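Local coordinates for lumazine protein (Photobacterium kishitanii, PDB 3A3G), which serves as an antenna protein that binds a lumazine chromophore and shifts the bioluminescence of bacterial luciferase to shorter wavelength, at residues M42-C47 with V81-R86; T69-E74 with D177-T182. All coordinates share one frame; numbering follows the deposited sequence.

Contact 1. Residues M42-C47 with V81-R86; sequences MLVNGC and VNLEVR. With DLZ (1-deoxy-1-(6,7-dimethyl-2,4-dioxo-3,4-dihydropteridin-8(2H)-yl)-D-ribitol), chain C.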
ATOM      1  N   MET A  42      -9.974  -6.393  -0.960  1.00 10.32           N
ATOM      2  CA  MET A  42      -8.634  -6.565  -1.446  1.00 10.16           C
ATOM      3  C   MET A  42      -7.819  -5.444  -0.843  1.00 10.11           C
ATOM      4  O   MET A  42      -8.368  -4.590  -0.145  1.00  9.12           O
ATOM      5  CB  MET A  42      -8.649  -6.470  -2.984  1.00  9.91           C
ATOM      6  CG  MET A  42      -9.101  -5.080  -3.531  1.00  8.43           C
ATOM      7  SD  MET A  42      -8.924  -4.999  -5.317  1.00 10.23           S
ATOM      8  CE  MET A  42      -7.146  -4.828  -5.443  1.00  3.68           C
ATOM      9  N   LEU A  43      -6.520  -5.444  -1.113  1.00  9.68           N
ATOM     10  CA  LEU A  43      -5.630  -4.418  -0.556  1.00  9.05           C
ATOM     11  C   LEU A  43      -5.323  -3.353  -1.602  1.00  8.94           C
ATOM     12  O   LEU A  43      -4.954  -3.644  -2.749  1.00  7.90           O
ATOM     13  CB  LEU A  43      -4.313  -4.986  -0.004  1.00  8.95           C
ATOM     14  CG  LEU A  43      -4.275  -6.012   1.140  1.00 10.34           C
ATOM     15  CD1 LEU A  43      -2.860  -6.139   1.718  1.00 11.05           C
ATOM     16  CD2 LEU A  43      -5.265  -5.689   2.261  1.00  9.05           C
ATOM     17  N   VAL A  44      -5.495  -2.115  -1.195  1.00  8.07           N
ATOM     18  CA  VAL A  44      -5.128  -1.001  -2.022  1.00  8.55           C
ATOM     19  C   VAL A  44      -4.124  -0.198  -1.208  1.00  9.61           C
ATOM     20  O   VAL A  44      -4.467   0.313  -0.119  1.00 10.66           O
ATOM     21  CB  VAL A  44      -6.344  -0.101  -2.324  1.00 10.09           C
ATOM     22  CG1 VAL A  44      -5.925   1.095  -3.255  1.00  6.06           C
ATOM     23  CG2 VAL A  44      -7.466  -0.924  -2.992  1.00  8.69           C
ATOM     24  N   ASN A  45      -2.908  -0.012  -1.725  1.00  8.63           N
ATOM     25  CA  ASN A  45      -1.821   0.536  -0.855  1.00  8.05           C
ATOM     26  C   ASN A  45      -1.771  -0.127   0.508  1.00  8.57           C
ATOM     27  O   ASN A  45      -1.550   0.538   1.531  1.00 10.15           O
ATOM     28  CB  ASN A  45      -1.918   2.051  -0.681  1.00  8.22           C
ATOM     29  CG  ASN A  45      -1.431   2.835  -1.916  1.00  8.99           C
ATOM     30  OD1 ASN A  45      -0.691   2.317  -2.754  1.00  9.85           O
ATOM     31  ND2 ASN A  45      -1.863   4.093  -2.021  1.00  8.15           N
ATOM     32  N   GLY A  46      -1.959  -1.445   0.538  1.00  9.19           N
ATOM     33  CA  GLY A  46      -1.876  -2.233   1.789  1.00  8.60           C
ATOM     34  C   GLY A  46      -3.118  -2.175   2.645  1.00  8.91           C
ATOM     35  O   GLY A  46      -3.183  -2.807   3.695  1.00  7.97           O
ATOM     36  N   CYS A  47      -4.112  -1.389   2.223  1.00  8.78           N
ATOM     37  CA  CYS A  47      -5.289  -1.186   3.076  1.00  8.37           C
ATOM     38  C   CYS A  47      -6.440  -2.028   2.563  1.00  8.55           C
ATOM     39  O   CYS A  47      -6.811  -1.951   1.381  1.00  8.15           O
ATOM     40  CB  CYS A  47      -5.700   0.314   3.119  1.00  8.72           C
ATOM     41  SG  CYS A  47      -7.124   0.677   4.192  1.00  9.05           S
ATOM     42  N   VAL A  81      -1.564   3.483  -7.138  1.00  9.28           N
ATOM     43  CA  VAL A  81      -1.809   2.811  -5.861  1.00  9.61           C
ATOM     44  C   VAL A  81      -1.380   1.358  -6.038  1.00  9.89           C
ATOM     45  O   VAL A  81      -1.444   0.836  -7.138  1.00 10.18           O
ATOM     46  CB  VAL A  81      -3.297   2.875  -5.368  1.00  9.07           C
ATOM     47  CG1 VAL A  81      -3.715   4.345  -5.100  1.00 10.54           C
ATOM     48  CG2 VAL A  81      -4.306   2.238  -6.406  1.00  8.96           C
ATOM     49  N   ASN A  82      -0.961   0.693  -4.972  1.00  9.76           N
ATOM     50  CA  ASN A  82      -0.607  -0.747  -5.111  1.00  9.79           C
ATOM     51  C   ASN A  82      -1.831  -1.620  -4.965  1.00  9.78           C
ATOM     52  O   ASN A  82      -2.661  -1.362  -4.092  1.00  9.35           O
ATOM     53  CB  ASN A  82       0.418  -1.154  -4.055  1.00  9.48           C
ATOM     54  CG  ASN A  82       1.760  -0.452  -4.233  1.00  9.33           C
ATOM     55  OD1 ASN A  82       2.182  -0.148  -5.365  1.00  7.59           O
ATOM     56  ND2 ASN A  82       2.457  -0.245  -3.126  1.00  4.98           N
ATOM     57  N   LEU A  83      -1.938  -2.666  -5.790  1.00  7.43           N
ATOM     58  CA  LEU A  83      -3.103  -3.533  -5.730  1.00  6.94           C
ATOM     59  C   LEU A  83      -2.729  -4.985  -5.392  1.00  7.48           C
ATOM     60  O   LEU A  83      -1.779  -5.538  -5.975  1.00  7.72           O
ATOM     61  CB  LEU A  83      -3.854  -3.518  -7.080  1.00  5.67           C
ATOM     62  CG  LEU A  83      -4.286  -2.134  -7.578  1.00  7.32           C
ATOM     63  CD1 LEU A  83      -4.877  -2.257  -9.008  1.00  3.02           C
ATOM     64  CD2 LEU A  83      -5.315  -1.407  -6.635  1.00  3.99           C
ATOM     65  N   GLU A  84      -3.497  -5.625  -4.518  1.00  8.74           N
ATOM     66  CA  GLU A  84      -3.321  -7.069  -4.252  1.00  9.75           C
ATOM     67  C   GLU A  84      -4.642  -7.726  -3.916  1.00 10.90           C
ATOM     68  O   GLU A  84      -5.327  -7.329  -2.947  1.00 10.19           O
ATOM     69  CB  GLU A  84      -2.366  -7.338  -3.085  1.00 10.07           C
ATOM     70  CG  GLU A  84      -2.197  -8.881  -2.773  1.00  9.92           C
ATOM     71  CD  GLU A  84      -1.175  -9.196  -1.660  1.00 12.70           C
ATOM     72  OE1 GLU A  84      -0.750  -8.276  -0.940  1.00 12.21           O
ATOM     73  OE2 GLU A  84      -0.813 -10.395  -1.527  1.00 16.40           O
ATOM     74  N   VAL A  85      -4.962  -8.760  -4.686  1.00 12.16           N
ATOM     75  CA  VAL A  85      -6.158  -9.587  -4.485  1.00 14.10           C
ATOM     76  C   VAL A  85      -5.728 -10.788  -3.644  1.00 15.36           C
ATOM     77  O   VAL A  85      -4.579 -11.271  -3.814  1.00 16.38           O
ATOM     78  CB  VAL A  85      -6.771  -9.992  -5.882  1.00 14.00           C
ATOM     79  CG1 VAL A  85      -7.937 -10.942  -5.758  1.00 16.83           C
ATOM     80  CG2 VAL A  85      -7.277  -8.756  -6.626  1.00 14.25           C
ATOM     81  N   ARG A  86      -6.593 -11.281  -2.748  1.00 16.74           N
ATOM     82  CA  ARG A  86      -6.205 -12.405  -1.885  1.00 18.60           C
ATOM     83  C   ARG A  86      -5.897 -13.663  -2.724  1.00 18.79           C
ATOM     84  O   ARG A  86      -6.480 -13.835  -3.812  1.00 18.30           O
ATOM     85  CB  ARG A  86      -7.274 -12.737  -0.813  1.00 19.69           C
ATOM     86  CG  ARG A  86      -8.495 -13.466  -1.331  1.00 19.92           C
ATOM     87  CD  ARG A  86      -9.596 -13.586  -0.257  1.00 23.15           C
ATOM     88  NE  ARG A  86     -10.092 -12.264   0.159  1.00 27.04           N
ATOM     89  CZ  ARG A  86      -9.792 -11.684   1.313  1.00 28.84           C
ATOM     90  NH1 ARG A  86      -9.009 -12.317   2.195  1.00 29.46           N
ATOM     91  NH2 ARG A  86     -10.296 -10.495   1.607  1.00 25.97           N
TER
HETATM   92  C7  DLZ C 191     -11.644  -3.968   6.780  1.00  7.76           C
HETATM   93  C7A DLZ C 191     -12.148  -3.045   5.862  1.00  8.05           C
HETATM   94  C5A DLZ C 191     -12.880  -3.518   4.770  1.00  9.33           C
HETATM   95  C6  DLZ C 191     -13.044  -4.904   4.582  1.00  9.52           C
HETATM   96  N5  DLZ C 191     -13.446  -2.586   3.874  1.00 10.61           N
HETATM   97  C4A DLZ C 191     -13.252  -1.182   4.028  1.00  9.36           C
HETATM   98  C4  DLZ C 191     -13.726  -0.206   3.125  1.00  8.89           C
HETATM   99  O4  DLZ C 191     -14.355  -0.453   2.094  1.00  8.56           O
HETATM  100  N3  DLZ C 191     -13.531   1.139   3.391  1.00  7.79           N
HETATM  101  C2  DLZ C 191     -12.845   1.536   4.508  1.00  8.43           C
HETATM  102  O2  DLZ C 191     -12.657   2.722   4.748  1.00  8.43           O
HETATM  103  N1  DLZ C 191     -12.353   0.597   5.367  1.00  7.90           N
HETATM  104  C8  DLZ C 191     -12.531  -0.748   5.134  1.00  8.93           C
HETATM  105  N8  DLZ C 191     -12.013  -1.633   6.057  1.00  8.29           N
HETATM  106  C1' DLZ C 191     -11.278  -1.055   7.214  1.00  8.46           C
HETATM  107  C2' DLZ C 191      -9.845  -0.597   6.863  1.00  6.76           C
HETATM  108  O2' DLZ C 191      -9.058  -1.684   6.325  1.00  7.03           O
HETATM  109  C3' DLZ C 191      -9.179  -0.141   8.162  1.00  7.75           C
HETATM  110  O3' DLZ C 191     -10.014   0.885   8.653  1.00 12.74           O
HETATM  111  C4' DLZ C 191      -7.788   0.441   7.969  1.00  7.07           C
HETATM  112  O4' DLZ C 191      -6.820  -0.547   7.562  1.00  8.38           O
HETATM  113  C5' DLZ C 191      -7.300   1.062   9.284  1.00 10.03           C
HETATM  114  O5' DLZ C 191      -6.173   1.867   8.933  1.00  8.07           O
HETATM  115  O   HOH W   1      -1.719  -3.180  -1.739  1.00  6.64           O
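Leu43 and Glu84 form a hydrogen-bonded antiparallel pair between strands 41-44 and 80-84, neighbours in the closed six-stranded barrel of the N-terminal lumazine-binding repeat. The axes of the short segments 42-44 and 81-84 approach to 4.9 Å, their directions 165° apart. Two backbone bonds define the pair: Leu43 N to Glu84 O, 2.9 Å and nearly straight, and Glu84 N to Leu43 O. The adjoining pair, Val44 with Leu83, is non-hydrogen-bonded and turns its side chains to the other face of the sheet. There Val44 CG1 lies 3.7 Å from Val81 CG2, and Ile26 touches both valines. Met42 closes the far end: its chain bends at chi3 (-75°), which carries CE to 3.9 Å from Leu83 CB, with Val85 CG2 also near.

On the opposite face, the Leu43 and Glu84 side chains run next to each other in the same direction, Leu43 CD1 against Glu84 OE1. The Glu84 chain is extended beyond CG, and its OE1 and OE2 accept the backbone N atoms of Gly4 and Lys3 respectively, tying the N-terminal segment to the barrel.

Beyond the strand, a type I' turn from Val44 to Cys47, a riboflavin-binding residue, reverses the chain. Asn45 grips Asn82 twice: its backbone N donates to Asn82 O at 2.7 Å, while its OD1 receives Asn82 N at 2.8 Å, the donor standing 42° out of the amide plane. OD1 also accepts Asn168 ND2. A water bonded to Gly46 N reaches Asn82 O weakly.

The Asn82 amide bonds to Asn141 O and Asn168 N, so this turn end of the strand pair meets the second repeat through polar groups. The chemistry is thus divided: Met42, Val44, Val81 and Leu83 make an apolar barrel face, whereas the buried polar atoms of Asn45 and Asn82 are satisfied by each other and by Asn141 and Asn168.

Contact 2. Residues T69-E74 with D177-T182; sequences TTTFRE and DVNVET. With DLZ (1-deoxy-1-(6,7-dimethyl-2,4-dioxo-3,4-dihydropteridin-8(2H)-yl)-D-ribitol), chain C.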
ATOM      1  N   THR A  69      -6.471   6.998   9.265  1.00 11.56           N
ATOM      2  CA  THR A  69      -5.282   6.219   9.574  1.00 10.86           C
ATOM      3  C   THR A  69      -4.508   5.778   8.327  1.00 10.19           C
ATOM      4  O   THR A  69      -3.649   4.901   8.424  1.00  9.04           O
ATOM      5  CB  THR A  69      -5.651   4.956  10.412  1.00 11.04           C
ATOM      6  OG1 THR A  69      -6.725   4.226   9.785  1.00 12.57           O
ATOM      7  CG2 THR A  69      -6.149   5.359  11.809  1.00 11.91           C
ATOM      8  N   THR A  70      -4.833   6.383   7.177  1.00 10.43           N
ATOM      9  CA  THR A  70      -4.264   6.022   5.872  1.00 10.46           C
ATOM     10  C   THR A  70      -3.989   7.288   5.053  1.00 11.42           C
ATOM     11  O   THR A  70      -4.408   8.386   5.431  1.00 11.38           O
ATOM     12  CB  THR A  70      -5.176   5.096   5.056  1.00 10.36           C
ATOM     13  OG1 THR A  70      -6.423   5.743   4.789  1.00  9.79           O
ATOM     14  CG2 THR A  70      -5.411   3.747   5.767  1.00  8.00           C
ATOM     15  N   THR A  71      -3.310   7.144   3.924  1.00 11.41           N
ATOM     16  CA  THR A  71      -2.967   8.309   3.090  1.00 10.78           C
ATOM     17  C   THR A  71      -4.066   8.718   2.103  1.00 10.33           C
ATOM     18  O   THR A  71      -3.935   9.734   1.464  1.00  9.28           O
ATOM     19  CB  THR A  71      -1.708   8.016   2.264  1.00 11.37           C
ATOM     20  OG1 THR A  71      -1.942   6.830   1.495  1.00 10.53           O
ATOM     21  CG2 THR A  71      -0.495   7.818   3.179  1.00  8.65           C
ATOM     22  N   PHE A  72      -5.151   7.941   1.993  1.00  9.25           N
ATOM     23  CA  PHE A  72      -6.136   8.165   0.940  1.00 10.65           C
ATOM     24  C   PHE A  72      -6.677   9.599   0.896  1.00 10.50           C
ATOM     25  O   PHE A  72      -6.801  10.142  -0.206  1.00 11.41           O
ATOM     26  CB  PHE A  72      -7.319   7.181   0.979  1.00  9.95           C
ATOM     27  CG  PHE A  72      -6.940   5.763   0.664  1.00 11.38           C
ATOM     28  CD1 PHE A  72      -6.865   5.318  -0.657  1.00 10.16           C
ATOM     29  CD2 PHE A  72      -6.695   4.870   1.695  1.00  7.25           C
ATOM     30  CE1 PHE A  72      -6.519   3.945  -0.930  1.00 13.31           C
ATOM     31  CE2 PHE A  72      -6.333   3.503   1.449  1.00  9.70           C
ATOM     32  CZ  PHE A  72      -6.244   3.046   0.120  1.00  9.66           C
ATOM     33  N   ARG A  73      -6.961  10.189   2.059  0.50  8.30           N
ATOM     34  CA  ARG A  73      -7.542  11.537   2.154  0.50  8.64           C
ATOM     35  C   ARG A  73      -6.727  12.588   1.394  0.50  9.13           C
ATOM     36  O   ARG A  73      -7.272  13.560   0.899  0.50  7.61           O
ATOM     37  CB  ARG A  73      -7.698  11.908   3.646  0.50  7.56           C
ATOM     38  CG  ARG A  73      -8.498  13.152   3.958  0.50 12.54           C
ATOM     39  CD  ARG A  73      -8.798  13.255   5.485  0.50  8.92           C
ATOM     40  NE  ARG A  73      -7.655  12.848   6.307  0.50 12.70           N
ATOM     41  CZ  ARG A  73      -7.754  12.414   7.568  0.50 13.04           C
ATOM     42  NH1 ARG A  73      -8.947  12.327   8.150  0.50 11.89           N
ATOM     43  NH2 ARG A  73      -6.663  12.072   8.249  0.50 12.32           N
ATOM     44  N   GLU A  74      -5.420  12.366   1.289  1.00 10.69           N
ATOM     45  CA  GLU A  74      -4.500  13.286   0.607  1.00 14.19           C
ATOM     46  C   GLU A  74      -4.001  12.852  -0.783  1.00 13.40           C
ATOM     47  O   GLU A  74      -3.228  13.552  -1.415  1.00 12.42           O
ATOM     48  CB  GLU A  74      -3.309  13.599   1.521  1.00 14.53           C
ATOM     49  CG  GLU A  74      -3.771  14.098   2.894  1.00 19.23           C
ATOM     50  CD  GLU A  74      -2.718  14.917   3.676  1.00 21.42           C
ATOM     51  OE1 GLU A  74      -2.970  15.215   4.877  1.00 29.82           O
ATOM     52  OE2 GLU A  74      -1.655  15.266   3.102  1.00 29.79           O
ATOM     53  N   ASP A 177       4.128  10.498   2.291  1.00 12.96           N
ATOM     54  CA  ASP A 177       3.436   9.704   3.309  1.00 12.83           C
ATOM     55  C   ASP A 177       3.135   8.301   2.771  1.00 12.64           C
ATOM     56  O   ASP A 177       2.914   8.136   1.545  1.00 12.18           O
ATOM     57  CB  ASP A 177       2.135  10.367   3.712  1.00 13.79           C
ATOM     58  CG  ASP A 177       2.336  11.651   4.528  1.00 17.01           C
ATOM     59  OD1 ASP A 177       3.447  11.940   4.994  1.00 20.82           O
ATOM     60  OD2 ASP A 177       1.337  12.353   4.720  1.00 22.34           O
ATOM     61  N   VAL A 178       3.151   7.313   3.679  1.00 11.53           N
ATOM     62  CA  VAL A 178       2.937   5.888   3.328  1.00  9.84           C
ATOM     63  C   VAL A 178       2.020   5.212   4.374  1.00 10.48           C
ATOM     64  O   VAL A 178       1.917   5.680   5.515  1.00  9.07           O
ATOM     65  CB  VAL A 178       4.267   5.092   3.199  1.00  9.50           C
ATOM     66  CG1 VAL A 178       5.143   5.587   1.975  1.00  8.30           C
ATOM     67  CG2 VAL A 178       5.098   5.116   4.545  1.00  8.58           C
ATOM     68  N   ASN A 179       1.369   4.110   3.989  1.00  9.35           N
ATOM     69  CA  ASN A 179       0.517   3.353   4.902  1.00  9.72           C
ATOM     70  C   ASN A 179       1.395   2.322   5.553  1.00 10.17           C
ATOM     71  O   ASN A 179       2.029   1.549   4.854  1.00 10.74           O
ATOM     72  CB  ASN A 179      -0.596   2.599   4.112  1.00  8.98           C
ATOM     73  CG  ASN A 179      -1.667   3.507   3.612  1.00  8.32           C
ATOM     74  OD1 ASN A 179      -1.875   4.598   4.173  1.00  9.58           O
ATOM     75  ND2 ASN A 179      -2.346   3.099   2.525  1.00  5.71           N
ATOM     76  N   VAL A 180       1.466   2.294   6.874  1.00  9.55           N
ATOM     77  CA  VAL A 180       2.300   1.275   7.535  1.00  9.78           C
ATOM     78  C   VAL A 180       1.449   0.157   8.152  1.00 10.74           C
ATOM     79  O   VAL A 180       0.506   0.418   8.918  1.00 10.21           O
ATOM     80  CB  VAL A 180       3.209   1.902   8.663  1.00 11.16           C
ATOM     81  CG1 VAL A 180       4.081   0.836   9.352  1.00 10.01           C
ATOM     82  CG2 VAL A 180       4.046   3.059   8.089  1.00 10.41           C
ATOM     83  N   GLU A 181       1.763  -1.091   7.812  1.00 10.95           N
ATOM     84  CA  GLU A 181       1.242  -2.202   8.607  1.00 12.71           C
ATOM     85  C   GLU A 181       2.395  -2.860   9.392  1.00 15.19           C
ATOM     86  O   GLU A 181       3.418  -3.291   8.813  1.00 12.78           O
ATOM     87  CB  GLU A 181       0.440  -3.228   7.779  1.00 12.60           C
ATOM     88  CG  GLU A 181      -0.118  -4.390   8.692  1.00 10.75           C
ATOM     89  CD  GLU A 181      -1.031  -5.367   8.016  1.00 13.00           C
ATOM     90  OE1 GLU A 181      -1.407  -5.177   6.824  1.00 12.92           O
ATOM     91  OE2 GLU A 181      -1.414  -6.338   8.702  1.00 17.46           O
ATOM     92  N   THR A 182       2.248  -2.872  10.711  1.00 18.98           N
ATOM     93  CA  THR A 182       3.209  -3.575  11.571  1.00 23.45           C
ATOM     94  C   THR A 182       2.669  -4.979  11.840  1.00 26.06           C
ATOM     95  O   THR A 182       1.448  -5.218  11.844  1.00 26.16           O
ATOM     96  CB  THR A 182       3.517  -2.837  12.903  1.00 23.39           C
ATOM     97  OG1 THR A 182       2.294  -2.524  13.569  1.00 25.75           O
ATOM     98  CG2 THR A 182       4.286  -1.510  12.664  1.00 25.30           C
TER
HETATM   99  C7  DLZ C 191     -11.644  -3.968   6.780  1.00  7.76           C
HETATM  100  C7A DLZ C 191     -12.148  -3.045   5.862  1.00  8.05           C
HETATM  101  C5A DLZ C 191     -12.880  -3.518   4.770  1.00  9.33           C
HETATM  102  C6  DLZ C 191     -13.044  -4.904   4.582  1.00  9.52           C
HETATM  103  N5  DLZ C 191     -13.446  -2.586   3.874  1.00 10.61           N
HETATM  104  C4A DLZ C 191     -13.252  -1.182   4.028  1.00  9.36           C
HETATM  105  C4  DLZ C 191     -13.726  -0.206   3.125  1.00  8.89           C
HETATM  106  O4  DLZ C 191     -14.355  -0.453   2.094  1.00  8.56           O
HETATM  107  N3  DLZ C 191     -13.531   1.139   3.391  1.00  7.79           N
HETATM  108  C2  DLZ C 191     -12.845   1.536   4.508  1.00  8.43           C
HETATM  109  O2  DLZ C 191     -12.657   2.722   4.748  1.00  8.43           O
HETATM  110  N1  DLZ C 191     -12.353   0.597   5.367  1.00  7.90           N
HETATM  111  C8  DLZ C 191     -12.531  -0.748   5.134  1.00  8.93           C
HETATM  112  N8  DLZ C 191     -12.013  -1.633   6.057  1.00  8.29           N
HETATM  113  C1' DLZ C 191     -11.278  -1.055   7.214  1.00  8.46           C
HETATM  114  C2' DLZ C 191      -9.845  -0.597   6.863  1.00  6.76           C
HETATM  115  O2' DLZ C 191      -9.058  -1.684   6.325  1.00  7.03           O
HETATM  116  C3' DLZ C 191      -9.179  -0.141   8.162  1.00  7.75           C
HETATM  117  O3' DLZ C 191     -10.014   0.885   8.653  1.00 12.74           O
HETATM  118  C4' DLZ C 191      -7.788   0.441   7.969  1.00  7.07           C
HETATM  119  O4' DLZ C 191      -6.820  -0.547   7.562  1.00  8.38           O
HETATM  120  C5' DLZ C 191      -7.300   1.062   9.284  1.00 10.03           C
HETATM  121  O5' DLZ C 191      -6.173   1.867   8.933  1.00  8.07           O
HETATM  122  O   HOH W   2      -3.460   4.961   0.544  1.00 11.28           O
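Asn179 OD1 receives the backbone N of Thr71 at 2.9 Å, the donor lying in the amide plane on a lone pair, although the N-H...O angle is a bent 143°. Asn179 OD1 also sits 3.3 Å from Thr70 CA. The methyl CG2 of Thr71 packs 3.7 Å from Asp177 CB, at the start of strand 177-182.

The amide nitrogen of Asn179 works on a different set of partners. ND2 donates to a water at 2.9 Å, and this water lies 2.6 Å from Thr71 OG1. Chi1 of 56° sets that hydroxyl between the backbone N and the carbonyl carbon of Thr71, within reach of the water. The water sits over the centre of the Phe72 ring, 3.2 Å above its plane; ring and amide planes differ by 39°. ND2 also donates to Asn45 O.

In the next shell, Thr70 OG1 bonds to Ala66 O and lies in plane at the edge of the Phe72 ring, while Asp177 OD1 accepts from Thr107 OG1. Thr69 OG1 lies 2.6 Å from O5' of the lumazine ribityl chain.

Both ends of one buried amide are therefore used, oxygen toward the 69-74 loop and nitrogen toward the water and Asn45. This joins the ligand-contacting loop of the first repeat to a strand of the second and fixes the rotation of the amide.

Overall arrangement
The contacts alternate along the chain: 42-47, 69-74, 81-86, then 177-182. Their centres are about 12 Å apart. Contact 1 lies wholly within the barrel of the N-terminal repeat; contact 2 spans the repeats, setting the loop between strands 58-63 and 80-84 against strand 177-182 of the second sheet. They meet directly, with Cys47 CB 3.7 Å from Phe72 CE2 and Val44 O 3.3 Å from Phe72 CZ. Both also approach the ribityl chain of the bound lumazine. The Cys47 and Phe72 side chains pack together where the barrel turn meets the 69-74 loop, consistent with a ligand site bordered by the domain interface.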